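Putative ATP binding component of ABC-transporter (Escherichia coli, PDB 2R5O) is a putative ATP-binding component of an ABC transporter for O-antigen export, represented here by its carbohydrate-binding C-terminal domain with an immunoglobulin fold. Local coordinates at residues M76-E81 with R124-S129; G144-N149 with L157-D162. One frame throughout, in Å; residues are numbered along the deposited sequence.

Overall arrangement
Contacts 1 and 2 lie in the two facing sheets of the same domain, their centres about 11 Å apart. Contact 1 joins strands 71-80 and 123-131 of the antiparallel sheet; contact 2 joins the hairpin strands 137-147 and 153-169 of the other, and the chain passes directly from strand 123-131 to strand 137-147. Both are largely buried. Ile145 of contact 2 bridges the interior, with its CG1 3.9 Å from Phe80 CE1 and its CD1 4.1 Å from Phe126 CE2. Contact 1 combines regular backbone pairing with aromatic packing and lies beside the subunit interface, whereas contact 2 is irregular, more polar in its side chains, and touched by no other chain.

Contact 1: M76-E81 with R124-S129; sequences MKVVFE and RVFKFS
Within the antiparallel sheet of the immunoglobulin-like domain, Met76, Lys77 and Val78 of strand 71-80 pair with Phe126, Val125 and Arg124 of strand 123-131. Met76-Phe126 and Val78-Arg124 are hydrogen-bonded pairs, each held by two reciprocal bonds: Met76 N to Phe126 O is 2.9 Å with an N-H...O angle of 163°. At the non-hydrogen-bonded pair between them, Lys77 CG meets Val125 CG2 at 4.1 Å, while the ammonium of Lys77 turns off to the carbonyls of Ser22 and Glu25.

On the inner face, Val78 serves both rings. Its CG2, anti to the carbonyl carbon, lies in the plane of the Phe126 ring at its edge, 3.9 Å from CE2, and its CG1 sits 3.5 Å above one face of the Phe80 ring, offset toward the rim. The two phenylalanines meet tip to tip, Phe80 CZ 4.1 Å from Phe126 CE2. Arg124 CG packs 3.9 Å from Phe80 CE2, and its guanidinium continues to a salt bridge with Asp122. Past this pairing, residues 127-129 join a strand of the second subunit, as expected of a domain-swapped immunoglobulin-fold dimer whose edge strand carries the sheet across the interface.

Contact 2: G144-N149 with L157-D162; sequences GISAGN and LDRRYD
Ile145 faces both Leu157 and Asp158, the defining feature of a classic beta bulge in the hairpin of strands 137-147 and 153-169. Its carbonyl oxygen accepts two bonds, from Leu157 N at 2.9 Å and from Asp158 N at 3.2 Å, both donors lying in the carbonyl plane. Ile145 N in turn donates to Asp158 O.

The side chain of Ile145 divides its work. CG1 is anti to the backbone N (chi1 -175°) and leads away from strand 153-169, while CG2, set between the backbone N and the carbonyl carbon, rests against the partner strand, 3.5 Å from Asp158 O and 3.9 Å from Asp158 CB. Leu157 packs against the backbone beyond Ile145: its CB lies 3.4 Å from Ile145 O, and its CD1 touches Ala147 CB at 3.9 Å.

On the face opposite Ile145 and Asp158, Arg159 folds over Gly144, its non-hydrogen-bonded partner. Turns of the same sense at chi2 and chi3, both -61°, swing CD and then NE across Gly144, and Arg159 NE lies 3.7 Å from Gly144 CA; with no side chain on Gly144, the arm can lie close to the backbone. The guanidinium then stretches past to Ser146, where NH1 makes a weak, bent hydrogen bond to OG.

Asp158 carries its carboxylate away from the hairpin partner, to a salt bridge with Arg42 of strand 41-43 and a hydrogen bond from Ile50 N of strand 48-57. Strand 84-95 flanks strand 137-147 through backbone bonds of Gly144 with Gly90 and Ser146 with Val88; strand 41-43 pairs with strand 153-169 and sets Trp43 against Arg159, while strand 48-57 of the facing sheet packs Ile50 on Ile145 and Ala48 on Leu157.

Contact 1: M76-E81 with R124-S129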
ATOM      1  N   MET A  76     -13.781 -15.680  -7.704  1.00 14.90           N
ATOM      2  CA  MET A  76     -15.015 -16.056  -7.033  1.00 15.46           C
ATOM      3  C   MET A  76     -16.015 -16.581  -8.055  1.00 14.92           C
ATOM      4  O   MET A  76     -16.116 -16.041  -9.149  1.00 16.25           O
ATOM      5  CB  MET A  76     -15.603 -14.868  -6.241  1.00 15.90           C
ATOM      6  CG  MET A  76     -15.651 -13.540  -7.020  1.00 17.15           C
ATOM      7  SD  MET A  76     -16.404 -12.133  -6.176  1.00 16.79           S
ATOM      8  CE  MET A  76     -18.062 -12.615  -6.399  1.00 17.12           C
ATOM      9  N   LYS A  77     -16.749 -17.634  -7.691  1.00 15.28           N
ATOM     10  CA  LYS A  77     -17.759 -18.237  -8.551  1.00 15.15           C
ATOM     11  C   LYS A  77     -19.129 -17.957  -7.960  1.00 15.31           C
ATOM     12  O   LYS A  77     -19.355 -18.162  -6.763  1.00 14.91           O
ATOM     13  CB  LYS A  77     -17.544 -19.736  -8.651  1.00 15.88           C
ATOM     14  CG  LYS A  77     -18.536 -20.403  -9.598  1.00 17.96           C
ATOM     15  CD  LYS A  77     -18.181 -21.852  -9.941  1.00 19.90           C
ATOM     16  CE  LYS A  77     -18.502 -22.778  -8.808  1.00 23.41           C
ATOM     17  NZ  LYS A  77     -18.539 -24.229  -9.227  1.00 22.39           N
ATOM     18  N   VAL A  78     -20.043 -17.499  -8.805  1.00 15.03           N
ATOM     19  CA  VAL A  78     -21.381 -17.074  -8.381  1.00 14.62           C
ATOM     20  C   VAL A  78     -22.440 -17.765  -9.227  1.00 14.44           C
ATOM     21  O   VAL A  78     -22.302 -17.836 -10.460  1.00 15.23           O
ATOM     22  CB  VAL A  78     -21.570 -15.557  -8.548  1.00 15.54           C
ATOM     23  CG1 VAL A  78     -22.933 -15.118  -8.011  1.00 16.09           C
ATOM     24  CG2 VAL A  78     -20.441 -14.811  -7.857  1.00 16.11           C
ATOM     25  N   VAL A  79     -23.517 -18.219  -8.578  1.00 14.40           N
ATOM     26  CA  VAL A  79     -24.721 -18.661  -9.279  1.00 14.83           C
ATOM     27  C   VAL A  79     -25.821 -17.627  -9.064  1.00 15.41           C
ATOM     28  O   VAL A  79     -26.045 -17.180  -7.950  1.00 15.78           O
ATOM     29  CB  VAL A  79     -25.162 -20.095  -8.853  1.00 15.32           C
ATOM     30  CG1 VAL A  79     -25.470 -20.234  -7.346  1.00 16.23           C
ATOM     31  CG2 VAL A  79     -26.388 -20.539  -9.662  1.00 15.61           C
ATOM     32  N   PHE A  80     -26.477 -17.230 -10.153  1.00 15.93           N
ATOM     33  CA  PHE A  80     -27.523 -16.203 -10.142  1.00 16.15           C
ATOM     34  C   PHE A  80     -28.895 -16.844 -10.226  1.00 16.65           C
ATOM     35  O   PHE A  80     -29.119 -17.711 -11.059  1.00 16.83           O
ATOM     36  CB  PHE A  80     -27.294 -15.227 -11.288  1.00 15.94           C
ATOM     37  CG  PHE A  80     -26.001 -14.467 -11.143  1.00 15.69           C
ATOM     38  CD1 PHE A  80     -25.961 -13.292 -10.399  1.00 15.00           C
ATOM     39  CD2 PHE A  80     -24.834 -14.947 -11.682  1.00 15.97           C
ATOM     40  CE1 PHE A  80     -24.784 -12.601 -10.232  1.00 14.86           C
ATOM     41  CE2 PHE A  80     -23.649 -14.258 -11.519  1.00 16.02           C
ATOM     42  CZ  PHE A  80     -23.629 -13.077 -10.801  1.00 15.24           C
ATOM     43  N   GLU A  81     -29.785 -16.435  -9.326  1.00 16.49           N
ATOM     44  CA  GLU A  81     -31.140 -16.997  -9.250  1.00 17.31           C
ATOM     45  C   GLU A  81     -32.146 -16.220 -10.114  1.00 16.81           C
ATOM     46  O   GLU A  81     -33.229 -16.735 -10.399  1.00 17.38           O
ATOM     47  CB  GLU A  81     -31.577 -17.094  -7.783  0.65 17.76           C
ATOM     48  CG  GLU A  81     -30.910 -18.290  -7.049  0.65 21.33           C
ATOM     49  CD  GLU A  81     -29.778 -17.925  -6.105  0.65 24.49           C
ATOM     50  OE1 GLU A  81     -28.594 -18.039  -6.506  0.65 23.62           O
ATOM     51  OE2 GLU A  81     -30.068 -17.560  -4.943  0.65 26.29           O
ATOM     52  N   ARG A 124     -21.070 -17.819 -13.084  1.00 18.20           N
ATOM     53  CA  ARG A 124     -19.992 -16.974 -13.602  1.00 17.99           C
ATOM     54  C   ARG A 124     -18.828 -16.968 -12.634  1.00 17.94           C
ATOM     55  O   ARG A 124     -19.014 -17.048 -11.429  1.00 17.95           O
ATOM     56  CB  ARG A 124     -20.463 -15.534 -13.777  1.00 18.52           C
ATOM     57  CG  ARG A 124     -21.670 -15.331 -14.651  1.00 20.30           C
ATOM     58  CD  ARG A 124     -21.357 -15.514 -16.113  1.00 21.67           C
ATOM     59  NE  ARG A 124     -22.569 -15.320 -16.922  1.00 22.77           N
ATOM     60  CZ  ARG A 124     -22.963 -14.161 -17.447  1.00 23.37           C
ATOM     61  NH1 ARG A 124     -22.261 -13.040 -17.271  1.00 24.72           N
ATOM     62  NH2 ARG A 124     -24.083 -14.130 -18.146  1.00 23.65           N
ATOM     63  N   VAL A 125     -17.633 -16.798 -13.179  1.00 16.98           N
ATOM     64  CA  VAL A 125     -16.439 -16.612 -12.386  1.00 17.28           C
ATOM     65  C   VAL A 125     -15.919 -15.208 -12.654  1.00 16.94           C
ATOM     66  O   VAL A 125     -15.882 -14.726 -13.794  1.00 17.66           O
ATOM     67  CB  VAL A 125     -15.386 -17.673 -12.742  1.00 17.70           C
ATOM     68  CG1 VAL A 125     -14.079 -17.390 -12.016  1.00 19.79           C
ATOM     69  CG2 VAL A 125     -15.911 -19.062 -12.397  1.00 18.53           C
ATOM     70  N   PHE A 126     -15.485 -14.560 -11.582  1.00 15.95           N
ATOM     71  CA  PHE A 126     -14.911 -13.219 -11.626  1.00 16.22           C
ATOM     72  C   PHE A 126     -13.548 -13.232 -10.986  1.00 15.84           C
ATOM     73  O   PHE A 126     -13.362 -13.877  -9.956  1.00 16.15           O
ATOM     74  CB  PHE A 126     -15.828 -12.256 -10.877  1.00 16.98           C
ATOM     75  CG  PHE A 126     -17.250 -12.268 -11.381  1.00 17.11           C
ATOM     76  CD1 PHE A 126     -17.565 -11.858 -12.673  1.00 18.90           C
ATOM     77  CD2 PHE A 126     -18.258 -12.770 -10.596  1.00 16.61           C
ATOM     78  CE1 PHE A 126     -18.888 -11.888 -13.128  1.00 18.62           C
ATOM     79  CE2 PHE A 126     -19.586 -12.783 -11.027  1.00 17.63           C
ATOM     80  CZ  PHE A 126     -19.891 -12.344 -12.286  1.00 17.55           C
ATOM     81  N   LYS A 127     -12.602 -12.510 -11.584  1.00 15.35           N
ATOM     82  CA  LYS A 127     -11.225 -12.539 -11.134  1.00 15.14           C
ATOM     83  C   LYS A 127     -10.708 -11.139 -10.856  1.00 15.08           C
ATOM     84  O   LYS A 127     -10.748 -10.275 -11.743  1.00 16.83           O
ATOM     85  CB  LYS A 127     -10.353 -13.225 -12.196  1.00 15.44           C
ATOM     86  CG  LYS A 127      -8.869 -13.236 -11.836  1.00 17.63           C
ATOM     87  CD  LYS A 127      -8.040 -14.068 -12.780  1.00 21.49           C
ATOM     88  CE  LYS A 127      -7.741 -13.393 -14.069  1.00 24.45           C
ATOM     89  NZ  LYS A 127      -6.663 -14.200 -14.764  1.00 28.43           N
ATOM     90  N   PHE A 128     -10.160 -10.938  -9.661  1.00 15.09           N
ATOM     91  CA  PHE A 128      -9.433  -9.713  -9.303  1.00 14.52           C
ATOM     92  C   PHE A 128      -7.962 -10.112  -9.186  1.00 14.77           C
ATOM     93  O   PHE A 128      -7.631 -11.019  -8.423  1.00 16.80           O
ATOM     94  CB  PHE A 128      -9.916  -9.161  -7.953  1.00 14.73           C
ATOM     95  CG  PHE A 128     -11.316  -8.623  -7.998  1.00 14.29           C
ATOM     96  CD1 PHE A 128     -11.521  -7.288  -8.249  1.00 14.64           C
ATOM     97  CD2 PHE A 128     -12.401  -9.441  -7.782  1.00 16.15           C
ATOM     98  CE1 PHE A 128     -12.788  -6.771  -8.309  1.00 15.83           C
ATOM     99  CE2 PHE A 128     -13.682  -8.922  -7.840  1.00 15.89           C
ATOM    100  CZ  PHE A 128     -13.867  -7.608  -8.098  1.00 15.63           C
ATOM    101  N   SER A 129      -7.092  -9.444  -9.916  1.00 14.72           N
ATOM    102  CA  SER A 129      -5.668  -9.760  -9.891  1.00 14.51           C
ATOM    103  C   SER A 129      -4.926  -8.518  -9.400  1.00 14.81           C
ATOM    104  O   SER A 129      -5.084  -7.447  -9.973  1.00 15.32           O
ATOM    105  CB  SER A 129      -5.161 -10.156 -11.277  0.65 15.52           C
ATOM    106  OG  SER A 129      -5.826 -11.298 -11.767  0.65 16.93           O
TER

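Contact 2: G144-N149 with L157-D162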
ATOM      1  N   GLY A 144     -17.769 -10.274  -2.396  1.00 13.34           N
ATOM      2  CA  GLY A 144     -19.174  -9.917  -2.432  1.00 13.68           C
ATOM      3  C   GLY A 144     -19.706  -9.844  -3.839  1.00 13.56           C
ATOM      4  O   GLY A 144     -18.948  -9.630  -4.786  1.00 13.37           O
ATOM      5  N   ILE A 145     -21.024 -10.015  -3.983  1.00 14.03           N
ATOM      6  CA  ILE A 145     -21.731  -9.805  -5.260  1.00 14.15           C
ATOM      7  C   ILE A 145     -22.967  -8.945  -4.970  1.00 14.18           C
ATOM      8  O   ILE A 145     -23.731  -9.236  -4.046  1.00 14.02           O
ATOM      9  CB  ILE A 145     -22.063 -11.163  -5.986  1.00 16.31           C
ATOM     10  CG1 ILE A 145     -22.686 -10.945  -7.363  1.00 15.42           C
ATOM     11  CG2 ILE A 145     -22.911 -12.047  -5.157  1.00 16.35           C
ATOM     12  CD1 ILE A 145     -21.707 -10.453  -8.404  1.00 16.35           C
ATOM     13  N   SER A 146     -23.135  -7.895  -5.769  1.00 14.63           N
ATOM     14  CA  SER A 146     -24.237  -6.957  -5.682  1.00 14.43           C
ATOM     15  C   SER A 146     -24.774  -6.700  -7.060  1.00 14.78           C
ATOM     16  O   SER A 146     -24.193  -7.141  -8.044  1.00 14.60           O
ATOM     17  CB  SER A 146     -23.753  -5.660  -5.026  1.00 15.35           C
ATOM     18  OG  SER A 146     -23.109  -5.920  -3.777  1.00 15.45           O
ATOM     19  N   ALA A 147     -25.901  -6.011  -7.145  1.00 14.89           N
ATOM     20  CA  ALA A 147     -26.481  -5.683  -8.446  1.00 14.83           C
ATOM     21  C   ALA A 147     -27.146  -4.323  -8.422  1.00 15.33           C
ATOM     22  O   ALA A 147     -27.750  -3.932  -7.435  1.00 16.73           O
ATOM     23  CB  ALA A 147     -27.486  -6.725  -8.864  1.00 15.86           C
ATOM     24  N   GLY A 148     -27.052  -3.612  -9.541  1.00 16.08           N
ATOM     25  CA  GLY A 148     -27.752  -2.341  -9.723  1.00 17.39           C
ATOM     26  C   GLY A 148     -26.865  -1.264 -10.323  1.00 19.08           C
ATOM     27  O   GLY A 148     -26.049  -1.546 -11.201  1.00 21.27           O
ATOM     28  N   ASN A 149     -27.064  -0.029  -9.872  1.00 19.25           N
ATOM     29  CA  ASN A 149     -26.242   1.118 -10.275  1.00 20.81           C
ATOM     30  C   ASN A 149     -25.192   1.352  -9.195  1.00 20.72           C
ATOM     31  O   ASN A 149     -25.533   1.726  -8.081  1.00 20.08           O
ATOM     32  CB  ASN A 149     -27.138   2.361 -10.422  0.65 21.37           C
ATOM     33  CG  ASN A 149     -28.309   2.148 -11.392  0.65 24.10           C
ATOM     34  OD1 ASN A 149     -29.450   2.534 -11.105  0.65 27.67           O
ATOM     35  ND2 ASN A 149     -28.028   1.534 -12.539  0.65 27.26           N
ATOM     36  N   LEU A 157     -26.266  -8.846  -2.739  1.00 12.88           N
ATOM     37  CA  LEU A 157     -26.911 -10.140  -2.971  1.00 13.01           C
ATOM     38  C   LEU A 157     -26.345 -11.192  -2.043  1.00 12.75           C
ATOM     39  O   LEU A 157     -27.096 -11.850  -1.339  1.00 13.18           O
ATOM     40  CB  LEU A 157     -26.804 -10.575  -4.431  1.00 13.20           C
ATOM     41  CG  LEU A 157     -27.272  -9.530  -5.452  1.00 13.96           C
ATOM     42  CD1 LEU A 157     -27.020 -10.009  -6.854  1.00 16.46           C
ATOM     43  CD2 LEU A 157     -28.747  -9.182  -5.269  1.00 16.07           C
ATOM     44  N   ASP A 158     -25.032 -11.354  -2.051  1.00 13.02           N
ATOM     45  CA  ASP A 158     -24.334 -12.277  -1.143  1.00 13.32           C
ATOM     46  C   ASP A 158     -22.995 -11.655  -0.834  1.00 13.54           C
ATOM     47  O   ASP A 158     -22.250 -11.341  -1.764  1.00 14.36           O
ATOM     48  CB  ASP A 158     -24.161 -13.673  -1.782  1.00 13.72           C
ATOM     49  CG  ASP A 158     -23.628 -14.716  -0.817  1.00 13.96           C
ATOM     50  OD1 ASP A 158     -23.739 -14.532   0.423  1.00 14.36           O
ATOM     51  OD2 ASP A 158     -23.076 -15.733  -1.304  1.00 14.34           O
ATOM     52  N   ARG A 159     -22.688 -11.448   0.433  1.00 13.32           N
ATOM     53  CA  ARG A 159     -21.513 -10.709   0.878  1.00 13.47           C
ATOM     54  C   ARG A 159     -20.827 -11.575   1.905  1.00 13.76           C
ATOM     55  O   ARG A 159     -21.376 -11.803   2.991  1.00 14.12           O
ATOM     56  CB  ARG A 159     -21.932  -9.372   1.477  1.00 14.18           C
ATOM     57  CG  ARG A 159     -22.816  -8.539   0.535  1.00 14.76           C
ATOM     58  CD  ARG A 159     -22.117  -8.159  -0.799  1.00 15.64           C
ATOM     59  NE  ARG A 159     -20.961  -7.372  -0.462  1.00 16.14           N
ATOM     60  CZ  ARG A 159     -20.911  -6.056  -0.420  1.00 17.95           C
ATOM     61  NH1 ARG A 159     -21.848  -5.305  -1.010  1.00 18.25           N
ATOM     62  NH2 ARG A 159     -19.855  -5.502   0.136  1.00 18.70           N
ATOM     63  N   ARG A 160     -19.668 -12.108   1.569  1.00 13.65           N
ATOM     64  CA  ARG A 160     -18.952 -13.078   2.416  1.00 13.88           C
ATOM     65  C   ARG A 160     -17.815 -12.348   3.117  1.00 13.51           C
ATOM     66  O   ARG A 160     -16.648 -12.391   2.689  1.00 13.54           O
ATOM     67  CB  ARG A 160     -18.562 -14.289   1.592  1.00 14.39           C
ATOM     68  CG  ARG A 160     -19.818 -14.901   0.976  1.00 15.74           C
ATOM     69  CD  ARG A 160     -19.736 -16.340   0.513  1.00 14.59           C
ATOM     70  NE  ARG A 160     -19.606 -17.248   1.651  1.00 14.34           N
ATOM     71  CZ  ARG A 160     -19.856 -18.545   1.574  1.00 14.18           C
ATOM     72  NH1 ARG A 160     -20.254 -19.082   0.446  1.00 12.88           N
ATOM     73  NH2 ARG A 160     -19.686 -19.308   2.640  1.00 14.06           N
ATOM     74  N   TYR A 161     -18.200 -11.606   4.153  1.00 14.27           N
ATOM     75  CA  TYR A 161     -17.333 -10.614   4.758  1.00 14.50           C
ATOM     76  C   TYR A 161     -16.359 -11.305   5.725  1.00 14.43           C
ATOM     77  O   TYR A 161     -16.733 -12.162   6.533  1.00 14.35           O
ATOM     78  CB  TYR A 161     -18.210  -9.606   5.492  1.00 15.51           C
ATOM     79  CG  TYR A 161     -17.498  -8.546   6.269  1.00 16.09           C
ATOM     80  CD1 TYR A 161     -16.803  -7.527   5.650  1.00 17.80           C
ATOM     81  CD2 TYR A 161     -17.598  -8.517   7.653  1.00 19.08           C
ATOM     82  CE1 TYR A 161     -16.179  -6.520   6.424  1.00 18.90           C
ATOM     83  CE2 TYR A 161     -16.994  -7.554   8.399  1.00 23.46           C
ATOM     84  CZ  TYR A 161     -16.293  -6.575   7.797  1.00 21.75           C
ATOM     85  OH  TYR A 161     -15.719  -5.608   8.601  1.00 26.26           O
ATOM     86  N   ASP A 162     -15.083 -10.923   5.615  1.00 14.19           N
ATOM     87  CA  ASP A 162     -13.992 -11.444   6.429  1.00 14.03           C
ATOM     88  C   ASP A 162     -14.028 -12.966   6.435  1.00 13.65           C
ATOM     89  O   ASP A 162     -13.919 -13.626   7.472  1.00 14.80           O
ATOM     90  CB  ASP A 162     -14.039 -10.906   7.860  1.00 14.93           C
ATOM     91  CG  ASP A 162     -13.629  -9.444   7.983  1.00 14.73           C
ATOM     92  OD1 ASP A 162     -13.053  -8.880   7.067  1.00 15.07           O
ATOM     93  OD2 ASP A 162     -13.903  -8.889   9.087  1.00 17.26           O
TER